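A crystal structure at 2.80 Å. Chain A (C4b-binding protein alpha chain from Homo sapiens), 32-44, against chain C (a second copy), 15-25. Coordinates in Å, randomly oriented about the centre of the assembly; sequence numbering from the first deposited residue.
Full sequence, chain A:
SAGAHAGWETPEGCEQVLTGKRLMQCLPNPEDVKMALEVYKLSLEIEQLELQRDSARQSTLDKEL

Chain A, residues 32-44: DVKMALEVYKLSL
Chain C 15-25: EQVLTGKRLMQ

Chain A is helical throughout residues 32-44, each amide from A36(A) onward bonding to the carbonyl four residues earlier, with phi/psi near -60/-45. The chain C stretch is helical from E15(C) to about L23(C); Q25(C) has phi/psi -104/11. The two helices cross steeply, their N-to-C directions 80° apart and their axes approaching to 7.3 Å. The crossing is centred on A36(A) and G20(C), whose CA atoms lie 4.2 Å apart.

At this point the absence of a side chain on G20(C) leaves room for the backbone of A36(A). G20(C) brings its CA to 3.2 Å from A36(A) O, a CA-H...O contact with an angle of 148° at the hydrogen. That same carbonyl oxygen accepts the helical bond from Y40(A) N at 3.0 Å. A CB on G20(C) would point toward chain A and fall 1.9 Å from A36(A) O, a clash, so glycine suits this place. A36(A) directs its methyl toward chain C, where CB packs 3.5 Å from V17(C) O and 3.7 Å from K21(C) N, a methyl lying flush against the backbone of chain C.

Y40(A) is the knob of the contact, set among Q16(C), T19(C), G20(C) and L23(C). With chi1 t (-172°) and chi2 21°, its ring receives T19(C) CG2 over one face, 3.8 Å from the ring centroid and 13° off the normal, a CH-pi contact. T19(C), chi1 m, turns its hydroxyl back to its own helix, OG1 donating to E15(C) O at 2.9 Å, while the methyl serves the ring. Y40(A) CB lies 3.9 Å from G20(C) CA, and Y40(A) OH is hydrogen-bonded elsewhere in the structure.

Apolar side chains fill the space around this centre. V17(C), chi1 t, places its branch methyl CG2 3.7 Å from L37(A) CD2 and 3.9 Å from V33(A) CG1. L37(A) is mt; its CA-to-CB bond points sideways, but leucine is long enough for its end to come nearer chain C, CD2 also lying 3.8 Å from Q16(C) CB. Farther along chain A, V39(A), chi1 t, points toward chain C and sets CG1 3.6 Å from L23(C) CB. L23(C), also mt, has the reach to extend CD1 to 3.9 Å from S43(A) CB. The selenomethionine M24(C), with chi1 -91°, chi2 t and chi3 p, has the largest covered area here: its flexible chain lays SE 4.0 Å from A36(A) CA and 4.4 Å from M35(A) CB.

No hydrogen bond joins the two stretches. The contact, burying 654 Å² in all, therefore rests largely on shape and apolar packing.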

# COMPACT_ATOMS: atom_id res chain seq x y z
N ASP A 32 -2.67 -20.01 3.43
CA ASP A 32 -1.95 -19.74 4.68
C ASP A 32 -0.58 -19.14 4.38
O ASP A 32 -0.06 -18.33 5.16
CB ASP A 32 -1.82 -20.99 5.54
CG ASP A 32 -3.12 -21.37 6.21
OD1 ASP A 32 -3.97 -20.46 6.40
OD2 ASP A 32 -3.28 -22.56 6.56
N VAL A 33 -0.00 -19.55 3.26
CA VAL A 33 1.28 -19.00 2.81
C VAL A 33 1.25 -17.47 2.66
O VAL A 33 2.11 -16.75 3.21
CB VAL A 33 1.75 -19.64 1.49
CG1 VAL A 33 3.04 -18.98 1.02
CG2 VAL A 33 1.96 -21.14 1.67
N LYS A 34 0.27 -16.97 1.91
CA LYS A 34 0.14 -15.53 1.73
C LYS A 34 -0.03 -14.79 3.06
O LYS A 34 0.58 -13.74 3.28
CB LYS A 34 -1.02 -15.18 0.81
CG LYS A 34 -1.14 -13.69 0.53
CD LYS A 34 -2.31 -13.38 -0.37
CE LYS A 34 -2.60 -11.90 -0.38
NZ LYS A 34 -4.00 -11.63 -0.79
N MSE A 35 -0.85 -15.35 3.96
CA MSE A 35 -1.03 -14.70 5.25
C MSE A 35 0.27 -14.66 6.05
O MSE A 35 0.64 -13.62 6.61
CB MSE A 35 -2.18 -15.32 6.04
CG MSE A 35 -3.53 -14.76 5.64
SE MSE A 35 -4.88 -15.23 6.94
CE MSE A 35 -3.91 -14.74 8.58
N ALA A 36 0.97 -15.79 6.08
CA ALA A 36 2.22 -15.89 6.81
C ALA A 36 3.20 -14.81 6.34
O ALA A 36 3.80 -14.10 7.15
CB ALA A 36 2.82 -17.28 6.65
N LEU A 37 3.32 -14.67 5.02
CA LEU A 37 4.19 -13.64 4.47
C LEU A 37 3.71 -12.22 4.84
O LEU A 37 4.51 -11.39 5.25
CB LEU A 37 4.36 -13.80 2.96
CG LEU A 37 5.05 -15.10 2.53
CD1 LEU A 37 5.07 -15.23 1.00
CD2 LEU A 37 6.48 -15.19 3.07
N GLU A 38 2.41 -11.97 4.72
CA GLU A 38 1.85 -10.66 5.04
C GLU A 38 2.13 -10.29 6.49
O GLU A 38 2.49 -9.14 6.80
CB GLU A 38 0.35 -10.63 4.76
CG GLU A 38 0.02 -10.53 3.28
CD GLU A 38 -1.48 -10.52 3.00
OE1 GLU A 38 -2.24 -11.24 3.71
OE2 GLU A 38 -1.90 -9.79 2.08
N VAL A 39 2.00 -11.27 7.36
CA VAL A 39 2.28 -11.08 8.78
C VAL A 39 3.76 -10.75 9.02
O VAL A 39 4.08 -9.74 9.65
CB VAL A 39 1.83 -12.30 9.61
CG1 VAL A 39 2.53 -12.31 10.96
CG2 VAL A 39 0.32 -12.28 9.78
N TYR A 40 4.64 -11.59 8.49
CA TYR A 40 6.08 -11.33 8.58
C TYR A 40 6.43 -9.94 8.05
O TYR A 40 7.15 -9.17 8.71
CB TYR A 40 6.87 -12.42 7.84
CG TYR A 40 8.38 -12.35 8.05
CD1 TYR A 40 8.93 -11.69 9.14
CD2 TYR A 40 9.25 -12.94 7.13
CE1 TYR A 40 10.31 -11.61 9.31
CE2 TYR A 40 10.62 -12.88 7.29
CZ TYR A 40 11.15 -12.21 8.39
OH TYR A 40 12.51 -12.14 8.56
N LYS A 41 5.90 -9.61 6.87
CA LYS A 41 6.16 -8.30 6.27
C LYS A 41 5.72 -7.17 7.21
O LYS A 41 6.45 -6.18 7.40
CB LYS A 41 5.49 -8.15 4.91
CG LYS A 41 5.79 -6.80 4.26
CD LYS A 41 5.02 -6.59 2.97
CE LYS A 41 5.23 -5.16 2.47
NZ LYS A 41 4.28 -4.79 1.38
N LEU A 42 4.54 -7.33 7.79
CA LEU A 42 4.04 -6.35 8.76
C LEU A 42 5.01 -6.16 9.91
O LEU A 42 5.35 -5.04 10.28
CB LEU A 42 2.67 -6.77 9.29
CG LEU A 42 1.51 -6.47 8.33
CD1 LEU A 42 0.24 -7.14 8.78
CD2 LEU A 42 1.29 -4.96 8.21
N SER A 43 5.48 -7.28 10.46
CA SER A 43 6.44 -7.25 11.56
C SER A 43 7.71 -6.46 11.22
O SER A 43 8.15 -5.62 12.00
CB SER A 43 6.79 -8.67 11.98
OG SER A 43 7.62 -8.66 13.12
N LEU A 44 8.28 -6.73 10.05
CA LEU A 44 9.46 -6.00 9.60
C LEU A 44 9.16 -4.51 9.46
O LEU A 44 9.93 -3.68 9.96
CB LEU A 44 10.00 -6.58 8.29
CG LEU A 44 10.49 -8.03 8.42
CD1 LEU A 44 10.69 -8.70 7.04
CD2 LEU A 44 11.78 -8.06 9.23
N GLU C 15 11.77 -20.27 4.33
CA GLU C 15 12.15 -19.73 5.63
C GLU C 15 11.31 -18.52 6.01
O GLU C 15 10.86 -18.40 7.14
CB GLU C 15 13.65 -19.38 5.69
CG GLU C 15 14.59 -20.56 5.46
CD GLU C 15 14.70 -20.95 3.99
OE1 GLU C 15 14.17 -20.20 3.14
OE2 GLU C 15 15.30 -22.01 3.69
N GLN C 16 11.07 -17.63 5.05
CA GLN C 16 10.22 -16.47 5.30
C GLN C 16 8.84 -16.93 5.76
O GLN C 16 8.32 -16.46 6.78
CB GLN C 16 10.08 -15.60 4.04
CG GLN C 16 11.40 -15.09 3.45
CD GLN C 16 11.19 -14.38 2.11
OE1 GLN C 16 10.37 -14.79 1.30
NE2 GLN C 16 11.94 -13.30 1.90
N VAL C 17 8.27 -17.86 5.01
CA VAL C 17 6.95 -18.40 5.32
C VAL C 17 6.87 -18.96 6.74
O VAL C 17 5.94 -18.64 7.50
CB VAL C 17 6.54 -19.48 4.29
CG1 VAL C 17 5.18 -20.08 4.64
CG2 VAL C 17 6.52 -18.88 2.87
N LEU C 18 7.85 -19.79 7.09
CA LEU C 18 7.92 -20.38 8.43
C LEU C 18 7.94 -19.32 9.53
O LEU C 18 7.30 -19.47 10.59
CB LEU C 18 9.15 -21.26 8.55
CG LEU C 18 9.04 -22.60 7.84
CD1 LEU C 18 10.24 -23.49 8.13
CD2 LEU C 18 7.72 -23.26 8.23
N THR C 19 8.67 -18.25 9.28
CA THR C 19 8.79 -17.19 10.26
C THR C 19 7.42 -16.56 10.49
O THR C 19 6.96 -16.43 11.63
CB THR C 19 9.79 -16.12 9.79
OG1 THR C 19 11.06 -16.74 9.51
CG2 THR C 19 9.95 -15.05 10.86
N GLY C 20 6.75 -16.21 9.40
CA GLY C 20 5.40 -15.68 9.47
C GLY C 20 4.47 -16.65 10.16
O GLY C 20 3.64 -16.26 10.99
N LYS C 21 4.59 -17.94 9.83
CA LYS C 21 3.77 -18.98 10.43
C LYS C 21 3.95 -19.01 11.94
O LYS C 21 2.98 -19.17 12.68
CB LYS C 21 4.10 -20.35 9.84
CG LYS C 21 3.32 -21.48 10.47
CD LYS C 21 2.43 -22.18 9.46
CE LYS C 21 1.78 -23.40 10.12
NZ LYS C 21 2.74 -24.05 11.07
N ARG C 22 5.19 -18.84 12.38
CA ARG C 22 5.52 -18.83 13.80
C ARG C 22 4.83 -17.65 14.48
O ARG C 22 4.23 -17.81 15.54
CB ARG C 22 7.04 -18.79 14.01
CG ARG C 22 7.62 -20.00 14.75
CD ARG C 22 9.12 -19.86 15.00
NE ARG C 22 9.92 -20.51 13.96
CZ ARG C 22 10.98 -19.96 13.38
NH1 ARG C 22 11.38 -18.75 13.75
NH2 ARG C 22 11.64 -20.62 12.44
N LEU C 23 4.88 -16.49 13.85
CA LEU C 23 4.19 -15.31 14.36
C LEU C 23 2.69 -15.54 14.52
O LEU C 23 2.09 -15.06 15.48
CB LEU C 23 4.44 -14.09 13.46
CG LEU C 23 5.86 -13.51 13.54
CD1 LEU C 23 6.11 -12.52 12.40
CD2 LEU C 23 6.08 -12.85 14.91
N MSE C 24 2.09 -16.29 13.60
CA MSE C 24 0.66 -16.58 13.66
C MSE C 24 0.27 -17.42 14.88
O MSE C 24 -0.91 -17.68 15.11
CB MSE C 24 0.22 -17.30 12.39
CG MSE C 24 -0.27 -16.38 11.30
SE MSE C 24 -0.28 -17.26 9.56
CE MSE C 24 -1.73 -18.54 9.88
N GLN C 25 1.26 -17.86 15.65
CA GLN C 25 0.99 -18.65 16.83
C GLN C 25 1.15 -17.83 18.11
O GLN C 25 1.17 -18.37 19.21
CB GLN C 25 1.93 -19.86 16.87
CG GLN C 25 1.88 -20.73 15.62
CD GLN C 25 2.93 -21.83 15.62
OE1 GLN C 25 3.93 -21.75 16.34
NE2 GLN C 25 2.69 -22.86 14.82